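Deoxyhypusine synthase, putative (Entamoeba histolytica, PDB 7L9R) probably acts as a deoxyhypusine synthase, an NAD-dependent transferase that would modify a lysine of the translation factor eIF5A. Local coordinates at residues V54-N59 / E322-L327; N59-M64 / F289-N294; W169-I174 / G228-E233. All blocks are in the same frame, centred on the assembly; numbering follows the deposited sequence.

Contact 1 of 3, residues V54-N59 / E322-L327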
ATOM      1  N   VAL B  54     -13.785  -7.240  12.718  1.00 51.73           N
ATOM      2  CA  VAL B  54     -13.268  -7.865  13.933  1.00 53.42           C
ATOM      3  C   VAL B  54     -14.353  -8.698  14.603  1.00 50.39           C
ATOM      4  O   VAL B  54     -14.087  -9.788  15.122  1.00 56.98           O
ATOM      5  CB  VAL B  54     -12.697  -6.798  14.884  1.00 55.72           C
ATOM      6  CG1 VAL B  54     -12.225  -7.434  16.179  1.00 47.51           C
ATOM      7  CG2 VAL B  54     -11.555  -6.053  14.210  1.00 51.85           C
ATOM      8  N   GLY B  55     -15.595  -8.210  14.577  1.00 55.89           N
ATOM      9  CA  GLY B  55     -16.688  -8.956  15.182  1.00 45.62           C
ATOM     10  C   GLY B  55     -16.981 -10.256  14.458  1.00 64.43           C
ATOM     11  O   GLY B  55     -17.219 -11.290  15.093  1.00 62.04           O
ATOM     12  N   ARG B  56     -16.979 -10.222  13.119  1.00 53.36           N
ATOM     13  CA  ARG B  56     -17.140 -11.450  12.345  0.58 59.76           C
ATOM     14  C   ARG B  56     -16.025 -12.436  12.654  1.00 59.62           C
ATOM     15  O   ARG B  56     -16.262 -13.647  12.761  1.00 58.87           O
ATOM     16  CB  ARG B  56     -17.150 -11.145  10.844  0.58 61.74           C
ATOM     17  CG  ARG B  56     -18.394 -10.473  10.302  0.58 62.07           C
ATOM     18  CD  ARG B  56     -18.474 -10.690   8.793  0.58 66.41           C
ATOM     19  NE  ARG B  56     -18.662 -12.103   8.478  0.58 69.87           N
ATOM     20  CZ  ARG B  56     -18.351 -12.669   7.319  0.58 76.24           C
ATOM     21  NH1 ARG B  56     -17.806 -11.973   6.332  0.58 74.89           N
ATOM     22  NH2 ARG B  56     -18.588 -13.967   7.147  0.58 78.75           N
ATOM     23  N   ALA B  57     -14.794 -11.932  12.796  1.00 55.85           N
ATOM     24  CA  ALA B  57     -13.667 -12.801  13.122  1.00 57.67           C
ATOM     25  C   ALA B  57     -13.884 -13.501  14.460  1.00 55.15           C
ATOM     26  O   ALA B  57     -13.612 -14.700  14.593  1.00 58.20           O
ATOM     27  CB  ALA B  57     -12.364 -12.000  13.128  1.00 45.22           C
ATOM     28  N   ILE B  58     -14.391 -12.773  15.460  1.00 55.73           N
ATOM     29  CA  ILE B  58     -14.667 -13.395  16.755  1.00 58.19           C
ATOM     30  C   ILE B  58     -15.753 -14.454  16.613  1.00 59.20           C
ATOM     31  O   ILE B  58     -15.648 -15.552  17.173  1.00 56.03           O
ATOM     32  CB  ILE B  58     -15.049 -12.328  17.797  1.00 56.76           C
ATOM     33  CG1 ILE B  58     -13.822 -11.497  18.172  1.00 51.55           C
ATOM     34  CG2 ILE B  58     -15.674 -12.977  19.041  1.00 52.91           C
ATOM     35  CD1 ILE B  58     -14.162 -10.130  18.709  1.00 48.87           C
ATOM     36  N   ASN B  59     -16.807 -14.149  15.850  1.00 56.93           N
ATOM     37  CA  ASN B  59     -17.872 -15.127  15.657  1.00 60.57           C
ATOM     38  C   ASN B  59     -17.365 -16.372  14.935  1.00 60.68           C
ATOM     39  O   ASN B  59     -17.705 -17.499  15.315  1.00 61.18           O
ATOM     40  CB  ASN B  59     -19.037 -14.497  14.893  1.00 61.83           C
ATOM     41  CG  ASN B  59     -19.710 -13.377  15.673  1.00 77.92           C
ATOM     42  OD1 ASN B  59     -19.652 -13.338  16.906  1.00 84.99           O
ATOM     43  ND2 ASN B  59     -20.372 -12.472  14.959  1.00 80.54           N
ATOM     44  N   GLU B 322     -17.054 -19.885   5.307  1.00 88.34           N
ATOM     45  CA  GLU B 322     -17.331 -18.697   6.109  1.00 89.03           C
ATOM     46  C   GLU B 322     -15.999 -18.052   6.481  1.00 79.48           C
ATOM     47  O   GLU B 322     -15.248 -18.589   7.304  1.00 70.91           O
ATOM     48  CB  GLU B 322     -18.135 -19.055   7.357  1.00 83.47           C
ATOM     49  CG  GLU B 322     -19.066 -17.957   7.822  1.00 90.66           C
ATOM     50  CD  GLU B 322     -19.875 -18.368   9.030  1.00 94.14           C
ATOM     51  OE1 GLU B 322     -20.444 -19.481   9.004  1.00 93.16           O
ATOM     52  OE2 GLU B 322     -19.944 -17.582  10.002  1.00 90.43           O
ATOM     53  N   ASN B 323     -15.709 -16.899   5.884  1.00 73.01           N
ATOM     54  CA  ASN B 323     -14.408 -16.276   6.064  1.00 73.98           C
ATOM     55  C   ASN B 323     -14.554 -14.769   6.191  1.00 66.54           C
ATOM     56  O   ASN B 323     -15.592 -14.188   5.867  1.00 67.44           O
ATOM     57  CB  ASN B 323     -13.455 -16.624   4.911  1.00 68.70           C
ATOM     58  CG  ASN B 323     -14.035 -16.293   3.555  1.00 85.23           C
ATOM     59  OD1 ASN B 323     -13.965 -15.149   3.102  1.00 86.90           O
ATOM     60  ND2 ASN B 323     -14.616 -17.293   2.896  1.00 81.97           N
ATOM     61  N   VAL B 324     -13.492 -14.143   6.689  1.00 63.44           N
ATOM     62  CA  VAL B 324     -13.436 -12.694   6.836  1.00 60.65           C
ATOM     63  C   VAL B 324     -11.979 -12.268   6.739  1.00 54.76           C
ATOM     64  O   VAL B 324     -11.075 -12.983   7.184  1.00 56.06           O
ATOM     65  CB  VAL B 324     -14.074 -12.224   8.166  1.00 64.21           C
ATOM     66  CG1 VAL B 324     -13.334 -12.812   9.357  1.00 58.60           C
ATOM     67  CG2 VAL B 324     -14.107 -10.699   8.246  1.00 55.07           C
ATOM     68  N   LYS B 325     -11.753 -11.113   6.126  1.00 53.56           N
ATOM     69  CA  LYS B 325     -10.453 -10.462   6.117  1.00 55.55           C
ATOM     70  C   LYS B 325     -10.525  -9.253   7.033  1.00 58.22           C
ATOM     71  O   LYS B 325     -11.429  -8.422   6.897  1.00 62.88           O
ATOM     72  CB  LYS B 325     -10.046 -10.044   4.700  1.00 53.62           C
ATOM     73  N   VAL B 326      -9.605  -9.173   7.984  1.00 53.01           N
ATOM     74  CA  VAL B 326      -9.539  -8.051   8.908  1.00 58.36           C
ATOM     75  C   VAL B 326      -8.324  -7.218   8.533  1.00 54.73           C
ATOM     76  O   VAL B 326      -7.189  -7.712   8.566  1.00 59.05           O
ATOM     77  CB  VAL B 326      -9.464  -8.511  10.373  1.00 54.76           C
ATOM     78  CG1 VAL B 326      -9.508  -7.306  11.290  1.00 51.71           C
ATOM     79  CG2 VAL B 326     -10.590  -9.478  10.696  1.00 46.90           C
ATOM     80  N   LEU B 327      -8.564  -5.964   8.154  1.00 50.28           N
ATOM     81  CA  LEU B 327      -7.489  -5.028   7.831  1.00 56.97           C
ATOM     82  C   LEU B 327      -7.076  -4.320   9.120  1.00 61.62           C
ATOM     83  O   LEU B 327      -7.541  -3.225   9.451  1.00 62.58           O
ATOM     84  CB  LEU B 327      -7.936  -4.049   6.754  1.00 57.62           C
ATOM     85  CG  LEU B 327      -6.842  -3.220   6.083  1.00 76.30           C
ATOM     86  CD1 LEU B 327      -6.059  -4.083   5.106  1.00 68.35           C
ATOM     87  CD2 LEU B 327      -7.443  -2.016   5.363  1.00 75.16           C
TER
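Glu322 meets Arg56 through its aliphatic part: CG of Glu322 lies 4.1 Å from NH2 of Arg56, at the edge of the guanidinium and near its plane. The carboxylate and guanidinium planes are only 14° apart, yet Arg56 NH2 and Glu322 OE2 are separated by 4.8 Å, too far for a salt bridge. OE2 instead forms a salt bridge with Lys63, two turns further along helix 51-66. Asn323 directs its CB away from the helix, and its backbone O lies 3.2 Å from Arg56 NH1, obliquely to the guanidinium. Arg56 is modelled in two conformers, of which this is one. Val324 then faces the helix. Its CB lies off-centre over one face of the Arg56 guanidinium, while CG2 is 4.0 Å from CB of Arg56, so the bent arginine chain passes alongside the valine. With chi1 at 61°, CG1 of Val324 sits between its own backbone N and carbonyl carbon and reaches Ala57, coming within 3.8 Å of the CA atom there. Val326, on the same side of the strand, splits its methyls: CG2 is 3.9 Å from CB of Ala57, and CG1 is 3.8 Å from CG2 of Val54, the two valines crossing at about a right angle. The small Ala57 thus lies against both strand valines, and the axes of the two short segments run at 138°, nearer antiparallel. Helix 51-66 packs here on an outermost strand of the parallel sheet within this chain, as in a Rossmann-like fold; Ile337 of helix 330-339 also packs on Val54. The chemistry therefore grades along the strand, from a buried apolar end at Val326 to a polar, partly exposed end at Glu322, where nearby Arg56 and Lys63 would probably help keep the carboxylate ionised.

Contact 2 of 3, residues N59-M64 / F289-N294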
ATOM      1  N   ASN B  59     -16.807 -14.149  15.850  1.00 56.93           N
ATOM      2  CA  ASN B  59     -17.872 -15.127  15.657  1.00 60.57           C
ATOM      3  C   ASN B  59     -17.365 -16.372  14.935  1.00 60.68           C
ATOM      4  O   ASN B  59     -17.705 -17.499  15.315  1.00 61.18           O
ATOM      5  CB  ASN B  59     -19.037 -14.497  14.893  1.00 61.83           C
ATOM      6  CG  ASN B  59     -19.710 -13.377  15.673  1.00 77.92           C
ATOM      7  OD1 ASN B  59     -19.652 -13.338  16.906  1.00 84.99           O
ATOM      8  ND2 ASN B  59     -20.372 -12.472  14.959  1.00 80.54           N
ATOM      9  N   ILE B  60     -16.527 -16.188  13.911  1.00 57.92           N
ATOM     10  CA  ILE B  60     -16.076 -17.319  13.105  1.00 60.76           C
ATOM     11  C   ILE B  60     -15.144 -18.223  13.908  1.00 58.91           C
ATOM     12  O   ILE B  60     -15.216 -19.454  13.802  1.00 61.04           O
ATOM     13  CB  ILE B  60     -15.414 -16.814  11.807  1.00 61.11           C
ATOM     14  CG1 ILE B  60     -16.470 -16.226  10.868  1.00 63.50           C
ATOM     15  CG2 ILE B  60     -14.651 -17.934  11.102  1.00 56.35           C
ATOM     16  CD1 ILE B  60     -15.889 -15.452   9.700  1.00 64.71           C
ATOM     17  N   ILE B  61     -14.261 -17.637  14.722  1.00 61.03           N
ATOM     18  CA  ILE B  61     -13.338 -18.450  15.511  1.00 59.29           C
ATOM     19  C   ILE B  61     -14.099 -19.265  16.550  1.00 54.62           C
ATOM     20  O   ILE B  61     -13.825 -20.456  16.740  1.00 62.59           O
ATOM     21  CB  ILE B  61     -12.248 -17.567  16.152  1.00 55.09           C
ATOM     22  CG1 ILE B  61     -11.265 -17.087  15.084  1.00 49.36           C
ATOM     23  CG2 ILE B  61     -11.487 -18.335  17.226  1.00 47.51           C
ATOM     24  CD1 ILE B  61     -10.260 -16.064  15.580  1.00 50.26           C
ATOM     25  N   ASN B  62     -15.087 -18.656  17.213  1.00 57.46           N
ATOM     26  CA  ASN B  62     -15.903 -19.415  18.160  1.00 60.70           C
ATOM     27  C   ASN B  62     -16.655 -20.546  17.474  1.00 62.44           C
ATOM     28  O   ASN B  62     -16.884 -21.598  18.085  1.00 62.96           O
ATOM     29  CB  ASN B  62     -16.882 -18.490  18.881  1.00 58.32           C
ATOM     30  CG  ASN B  62     -16.218 -17.669  19.961  1.00 57.36           C
ATOM     31  OD1 ASN B  62     -15.294 -18.132  20.629  1.00 61.77           O
ATOM     32  ND2 ASN B  62     -16.670 -16.435  20.123  1.00 58.67           N
ATOM     33  N   LYS B  63     -17.042 -20.359  16.209  1.00 58.66           N
ATOM     34  CA  LYS B  63     -17.662 -21.452  15.468  1.00 64.02           C
ATOM     35  C   LYS B  63     -16.677 -22.595  15.235  1.00 66.88           C
ATOM     36  O   LYS B  63     -17.068 -23.768  15.262  1.00 65.90           O
ATOM     37  CB  LYS B  63     -18.224 -20.939  14.143  1.00 69.72           C
ATOM     38  CG  LYS B  63     -19.433 -20.028  14.292  1.00 68.10           C
ATOM     39  CD  LYS B  63     -20.025 -19.684  12.935  1.00 78.18           C
ATOM     40  CE  LYS B  63     -21.122 -18.641  13.054  1.00 84.09           C
ATOM     41  NZ  LYS B  63     -21.880 -18.498  11.777  1.00 85.78           N
ATOM     42  N   MET B  64     -15.397 -22.279  15.002  1.00 66.72           N
ATOM     43  CA  MET B  64     -14.393 -23.337  14.895  1.00 68.48           C
ATOM     44  C   MET B  64     -14.340 -24.157  16.176  1.00 59.51           C
ATOM     45  O   MET B  64     -14.318 -25.392  16.139  1.00 61.71           O
ATOM     46  CB  MET B  64     -13.005 -22.756  14.602  1.00 59.18           C
ATOM     47  CG  MET B  64     -12.861 -21.910  13.355  1.00 61.77           C
ATOM     48  SD  MET B  64     -11.149 -21.317  13.221  1.00 55.80           S
ATOM     49  CE  MET B  64     -11.273 -20.132  11.885  1.00 51.86           C
ATOM     50  N   PHE B 289     -13.951 -22.621   7.767  1.00 65.95           N
ATOM     51  CA  PHE B 289     -13.888 -21.367   8.504  1.00 70.63           C
ATOM     52  C   PHE B 289     -12.511 -20.750   8.302  1.00 62.95           C
ATOM     53  O   PHE B 289     -11.493 -21.446   8.388  1.00 60.40           O
ATOM     54  CB  PHE B 289     -14.144 -21.574  10.006  1.00 62.62           C
ATOM     55  CG  PHE B 289     -15.441 -22.269  10.318  1.00 65.82           C
ATOM     56  CD1 PHE B 289     -16.649 -21.593  10.219  1.00 68.91           C
ATOM     57  CD2 PHE B 289     -15.452 -23.591  10.740  1.00 69.85           C
ATOM     58  CE1 PHE B 289     -17.847 -22.228  10.517  1.00 75.66           C
ATOM     59  CE2 PHE B 289     -16.645 -24.231  11.042  1.00 76.30           C
ATOM     60  CZ  PHE B 289     -17.845 -23.550  10.928  1.00 75.46           C
ATOM     61  N   ALA B 290     -12.470 -19.445   8.047  1.00 59.12           N
ATOM     62  CA  ALA B 290     -11.193 -18.796   7.792  1.00 61.98           C
ATOM     63  C   ALA B 290     -11.216 -17.370   8.319  1.00 61.87           C
ATOM     64  O   ALA B 290     -12.194 -16.642   8.130  1.00 60.68           O
ATOM     65  CB  ALA B 290     -10.841 -18.802   6.298  1.00 53.65           C
ATOM     66  N   VAL B 291     -10.133 -16.990   8.991  1.00 58.09           N
ATOM     67  CA  VAL B 291      -9.923 -15.632   9.474  1.00 50.42           C
ATOM     68  C   VAL B 291      -8.545 -15.192   9.009  1.00 53.02           C
ATOM     69  O   VAL B 291      -7.545 -15.858   9.308  1.00 54.22           O
ATOM     70  CB  VAL B 291     -10.041 -15.542  11.005  1.00 53.63           C
ATOM     71  CG1 VAL B 291      -9.623 -14.157  11.507  1.00 48.26           C
ATOM     72  CG2 VAL B 291     -11.462 -15.863  11.434  1.00 52.94           C
ATOM     73  N   TYR B 292      -8.488 -14.083   8.274  1.00 51.04           N
ATOM     74  CA  TYR B 292      -7.236 -13.530   7.781  1.00 50.48           C
ATOM     75  C   TYR B 292      -7.074 -12.139   8.375  1.00 49.73           C
ATOM     76  O   TYR B 292      -7.988 -11.315   8.281  1.00 55.39           O
ATOM     77  CB  TYR B 292      -7.212 -13.462   6.243  1.00 58.05           C
ATOM     78  CG  TYR B 292      -7.594 -14.753   5.547  1.00 56.74           C
ATOM     79  CD1 TYR B 292      -6.690 -15.800   5.422  1.00 67.40           C
ATOM     80  CD2 TYR B 292      -8.858 -14.917   4.993  1.00 67.33           C
ATOM     81  CE1 TYR B 292      -7.041 -16.984   4.780  1.00 70.63           C
ATOM     82  CE2 TYR B 292      -9.217 -16.093   4.342  1.00 73.38           C
ATOM     83  CZ  TYR B 292      -8.305 -17.123   4.239  1.00 77.41           C
ATOM     84  OH  TYR B 292      -8.661 -18.296   3.597  1.00 79.58           O
ATOM     85  N   ILE B 293      -5.923 -11.883   8.996  1.00 51.59           N
ATOM     86  CA  ILE B 293      -5.645 -10.604   9.646  1.00 52.36           C
ATOM     87  C   ILE B 293      -4.279 -10.122   9.186  1.00 52.58           C
ATOM     88  O   ILE B 293      -3.262 -10.760   9.485  1.00 58.57           O
ATOM     89  CB  ILE B 293      -5.674 -10.716  11.181  1.00 50.67           C
ATOM     90  CG1 ILE B 293      -6.980 -11.345  11.665  1.00 47.17           C
ATOM     91  CG2 ILE B 293      -5.460  -9.353  11.822  1.00 45.21           C
ATOM     92  CD1 ILE B 293      -7.020 -11.563  13.155  1.00 48.23           C
ATOM     93  N   ASN B 294      -4.246  -8.989   8.492  1.00 47.11           N
ATOM     94  CA  ASN B 294      -2.976  -8.356   8.157  1.00 63.56           C
ATOM     95  C   ASN B 294      -3.221  -6.909   7.752  1.00 68.41           C
ATOM     96  O   ASN B 294      -4.356  -6.481   7.533  1.00 68.16           O
ATOM     97  CB  ASN B 294      -2.239  -9.117   7.048  1.00 53.99           C
ATOM     98  CG  ASN B 294      -3.104  -9.357   5.835  1.00 68.02           C
ATOM     99  OD1 ASN B 294      -3.376  -8.440   5.062  1.00 82.12           O
ATOM    100  ND2 ASN B 294      -3.534 -10.601   5.650  1.00 71.23           N
TER
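This is a buried, predominantly apolar helix-on-sheet contact with no hydrogen bond across it, in which Ile60, Ile61, Lys63 and Met64 of helix 51-66 rest on Phe289 and Val291 of an inner strand of the parallel sheet. The alternation of the strand supports this reading: Phe289 and Val291 direct their CB atoms toward the helix, whereas that of Ala290 between them points away. Met64 slides past Phe289 in the opposite direction; its CG comes within 3.6 Å of the Phe289 CB, and its CE reaches to 3.7 Å from the backbone O of Phe289. One face of the phenyl ring looks onto the backbone N of Met64. On one side of the ring, CE1 of Phe289 is 3.9 Å from CB of Lys63; the two side chains cross at about a right angle, and the lysine amine leads away to a salt bridge with Glu322. CG2 of Ile60, anti to the backbone N, drops between the two strand residues, 3.8 Å from CG2 of Val291. That same valine methyl meets CG1 of Ile61 at 3.9 Å. A helix packed on the sheet at 139° to the strand segment, with parallel strands in the order 3-2-1-4-5-6, is characteristic of a Rossmann-like fold.

Contact 3 of 3, residues W169-I174 / G228-E233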
ATOM      1  N   TRP B 169      23.629 -22.302  20.628  1.00 53.95           N
ATOM      2  CA  TRP B 169      22.638 -23.330  20.924  1.00 59.37           C
ATOM      3  C   TRP B 169      22.229 -24.080  19.662  1.00 57.60           C
ATOM      4  O   TRP B 169      22.229 -25.317  19.632  1.00 61.88           O
ATOM      5  CB  TRP B 169      21.418 -22.690  21.596  1.00 55.24           C
ATOM      6  CG  TRP B 169      20.446 -23.671  22.191  1.00 59.80           C
ATOM      7  CD1 TRP B 169      20.417 -24.115  23.488  1.00 55.09           C
ATOM      8  CD2 TRP B 169      19.363 -24.329  21.518  1.00 55.22           C
ATOM      9  NE1 TRP B 169      19.388 -25.007  23.657  1.00 55.66           N
ATOM     10  CE2 TRP B 169      18.721 -25.153  22.468  1.00 58.44           C
ATOM     11  CE3 TRP B 169      18.879 -24.308  20.206  1.00 51.63           C
ATOM     12  CZ2 TRP B 169      17.619 -25.945  22.147  1.00 51.98           C
ATOM     13  CZ3 TRP B 169      17.785 -25.092  19.888  1.00 53.14           C
ATOM     14  CH2 TRP B 169      17.166 -25.900  20.854  1.00 57.25           C
ATOM     15  N   LEU B 170      21.870 -23.343  18.607  1.00 54.00           N
ATOM     16  CA  LEU B 170      21.470 -23.987  17.359  1.00 54.54           C
ATOM     17  C   LEU B 170      22.590 -24.851  16.803  1.00 58.53           C
ATOM     18  O   LEU B 170      22.340 -25.941  16.277  1.00 57.01           O
ATOM     19  CB  LEU B 170      21.048 -22.938  16.331  1.00 51.05           C
ATOM     20  CG  LEU B 170      19.775 -22.162  16.654  1.00 49.08           C
ATOM     21  CD1 LEU B 170      19.607 -20.997  15.695  1.00 49.14           C
ATOM     22  CD2 LEU B 170      18.570 -23.087  16.606  1.00 50.24           C
ATOM     23  N   LYS B 171      23.833 -24.374  16.892  1.00 61.43           N
ATOM     24  CA  LYS B 171      24.947 -25.139  16.346  1.00 65.24           C
ATOM     25  C   LYS B 171      25.187 -26.413  17.146  1.00 68.36           C
ATOM     26  O   LYS B 171      25.468 -27.471  16.570  1.00 77.09           O
ATOM     27  CB  LYS B 171      26.205 -24.277  16.300  1.00 56.09           C
ATOM     28  CG  LYS B 171      26.193 -23.230  15.207  1.00 64.76           C
ATOM     29  CD  LYS B 171      27.394 -22.313  15.317  1.00 63.68           C
ATOM     30  CE  LYS B 171      27.429 -21.322  14.175  1.00 57.85           C
ATOM     31  NZ  LYS B 171      28.571 -20.377  14.302  1.00 71.21           N
ATOM     32  N   GLU B 172      25.077 -26.340  18.474  1.00 67.16           N
ATOM     33  CA  GLU B 172      25.229 -27.548  19.275  1.00 75.53           C
ATOM     34  C   GLU B 172      24.134 -28.555  18.955  1.00 72.62           C
ATOM     35  O   GLU B 172      24.391 -29.763  18.884  1.00 71.00           O
ATOM     36  CB  GLU B 172      25.235 -27.196  20.763  1.00 71.41           C
ATOM     37  CG  GLU B 172      26.439 -26.372  21.190  1.00 73.27           C
ATOM     38  CD  GLU B 172      26.457 -26.098  22.678  1.00 95.95           C
ATOM     39  OE1 GLU B 172      26.074 -27.004  23.453  1.00103.75           O
ATOM     40  OE2 GLU B 172      26.857 -24.982  23.074  1.00101.56           O
ATOM     41  N   PHE B 173      22.911 -28.071  18.724  1.00 67.97           N
ATOM     42  CA  PHE B 173      21.823 -28.955  18.323  1.00 66.34           C
ATOM     43  C   PHE B 173      22.109 -29.609  16.975  1.00 64.40           C
ATOM     44  O   PHE B 173      21.901 -30.816  16.807  1.00 72.32           O
ATOM     45  CB  PHE B 173      20.514 -28.164  18.291  1.00 57.56           C
ATOM     46  CG  PHE B 173      19.398 -28.846  17.549  1.00 56.94           C
ATOM     47  CD1 PHE B 173      18.674 -29.873  18.135  1.00 63.93           C
ATOM     48  CD2 PHE B 173      19.037 -28.417  16.280  1.00 54.64           C
ATOM     49  CE1 PHE B 173      17.630 -30.488  17.453  1.00 60.55           C
ATOM     50  CE2 PHE B 173      17.999 -29.023  15.591  1.00 51.20           C
ATOM     51  CZ  PHE B 173      17.291 -30.056  16.179  1.00 57.89           C
ATOM     52  N   ILE B 174      22.595 -28.832  16.007  1.00 65.26           N
ATOM     53  CA  ILE B 174      22.893 -29.390  14.691  1.00 69.72           C
ATOM     54  C   ILE B 174      23.985 -30.446  14.802  1.00 78.32           C
ATOM     55  O   ILE B 174      23.910 -31.513  14.180  1.00 88.08           O
ATOM     56  CB  ILE B 174      23.277 -28.263  13.715  1.00 66.99           C
ATOM     57  CG1 ILE B 174      22.060 -27.385  13.430  1.00 64.06           C
ATOM     58  CG2 ILE B 174      23.809 -28.849  12.411  1.00 73.88           C
ATOM     59  CD1 ILE B 174      22.389 -26.069  12.753  1.00 59.98           C
ATOM     60  N   GLY B 228      19.568 -21.534   9.087  1.00 52.33           N
ATOM     61  CA  GLY B 228      20.371 -21.786   7.900  1.00 45.75           C
ATOM     62  C   GLY B 228      21.734 -21.121   7.971  1.00 51.92           C
ATOM     63  O   GLY B 228      22.738 -21.701   7.552  1.00 56.93           O
ATOM     64  N   THR B 229      21.793 -19.911   8.532  1.00 55.92           N
ATOM     65  CA  THR B 229      23.081 -19.264   8.776  1.00 59.80           C
ATOM     66  C   THR B 229      23.996 -20.149   9.614  1.00 63.84           C
ATOM     67  O   THR B 229      25.191 -20.273   9.321  1.00 64.85           O
ATOM     68  CB  THR B 229      22.872 -17.920   9.476  1.00 64.01           C
ATOM     69  OG1 THR B 229      21.986 -17.105   8.700  1.00 63.86           O
ATOM     70  CG2 THR B 229      24.205 -17.196   9.668  1.00 63.49           C
ATOM     71  N   CYS B 230      23.448 -20.786  10.655  1.00 55.32           N
ATOM     72  CA  CYS B 230      24.255 -21.668  11.493  1.00 55.72           C
ATOM     73  C   CYS B 230      24.736 -22.887  10.722  1.00 62.82           C
ATOM     74  O   CYS B 230      25.844 -23.379  10.963  1.00 70.06           O
ATOM     75  CB  CYS B 230      23.460 -22.098  12.723  1.00 51.28           C
ATOM     76  SG  CYS B 230      23.091 -20.739  13.832  1.00 54.44           S
ATOM     77  N   ILE B 231      23.916 -23.400   9.802  1.00 66.65           N
ATOM     78  CA  ILE B 231      24.372 -24.483   8.939  1.00 61.16           C
ATOM     79  C   ILE B 231      25.553 -24.020   8.098  1.00 72.81           C
ATOM     80  O   ILE B 231      26.559 -24.726   7.970  1.00 75.53           O
ATOM     81  CB  ILE B 231      23.218 -24.991   8.057  1.00 64.74           C
ATOM     82  CG1 ILE B 231      22.204 -25.768   8.891  1.00 62.14           C
ATOM     83  CG2 ILE B 231      23.755 -25.832   6.895  1.00 69.19           C
ATOM     84  CD1 ILE B 231      20.967 -26.151   8.120  1.00 57.01           C
ATOM     85  N   THR B 232      25.453 -22.812   7.534  1.00 69.33           N
ATOM     86  CA  THR B 232      26.502 -22.292   6.664  1.00 70.57           C
ATOM     87  C   THR B 232      27.810 -22.118   7.426  1.00 80.60           C
ATOM     88  O   THR B 232      28.880 -22.514   6.947  1.00 76.31           O
ATOM     89  CB  THR B 232      26.055 -20.958   6.065  1.00 71.30           C
ATOM     90  OG1 THR B 232      24.923 -21.163   5.210  1.00 76.05           O
ATOM     91  CG2 THR B 232      27.185 -20.324   5.269  1.00 77.73           C
ATOM     92  N   GLU B 233      27.738 -21.540   8.629  1.00 72.35           N
ATOM     93  CA  GLU B 233      28.945 -21.318   9.420  1.00 72.79           C
ATOM     94  C   GLU B 233      29.553 -22.630   9.894  1.00 79.91           C
ATOM     95  O   GLU B 233      30.777 -22.807   9.841  1.00 82.61           O
ATOM     96  CB  GLU B 233      28.626 -20.401  10.600  1.00 72.07           C
ATOM     97  CG  GLU B 233      28.212 -19.008  10.168  1.00 68.34           C
ATOM     98  CD  GLU B 233      27.783 -18.133  11.325  1.00 75.59           C
ATOM     99  OE1 GLU B 233      27.728 -18.633  12.470  1.00 74.70           O
ATOM    100  OE2 GLU B 233      27.509 -16.939  11.086  1.00 78.15           O
TER
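In Lys171 and Glu233 the first torsions (chi1 -74° and -65°) set each CG anti to its own carbonyl carbon, and from there both chains run out extended until they cross at about a right angle. Their ends form a salt bridge: NZ of Lys171 donates to OE1 of Glu233 at 2.7 Å, meeting the oxygen nearly head-on along its C-O bond. The other carboxylate oxygen, OE2, is held by Lys167, one turn earlier, so two lysines of a single helix grip this one carboxylate, which would restrain its rotation. Beneath the bridge the contact turns apolar. Cys230 points its side chain at the partner helix, with CB 3.9 Å from CG of Lys171 and SG 3.9 Å from CB of Leu170. The segments lie on helix 160-179 and helix 226-237, in a helical region on the far side of the chain from helix 51-66; their local axes approach to 9.4 Å with N-to-C directions 66° apart. Ile174, one turn beyond Leu170, presents only the end of its chain: CD1 is 4.1 Å from CB of Cys230 and 3.9 Å from CG1 of Ile231. Although the CB of Ile231 is directed away, CD1 of Ile174 reaches its CG1, the two side chains crossing at about a right angle. The outer flank of helix 226-237 faces the second subunit, where Val247 of that chain packs on Ile231 and Asn254 of that chain on Thr232. On the same helix OG1 of Thr232 bonds back to O of Gly228 at 3.2 Å, from above the carbonyl plane.

From the N terminus, helix 51-66 supplies the first half of both contact 1 and contact 2, with Asn59 shared between them. The chain then runs through helix 160-179 and helix 226-237, whose meeting closes the short loop of contact 3. Strand 289-294 next returns to helix 51-66 and closes contact 2, and neighbouring strand 322-327 closes contact 1. The loops are therefore concentric, contact 3 within contact 2 within contact 1, and none cross. Contacts 1 and 2, with centres about 6 Å apart, bind one helix to adjacent strands; contact 3, its centre about 40 Å from that of contact 1, joins two helices on the opposite side of the chain's centre.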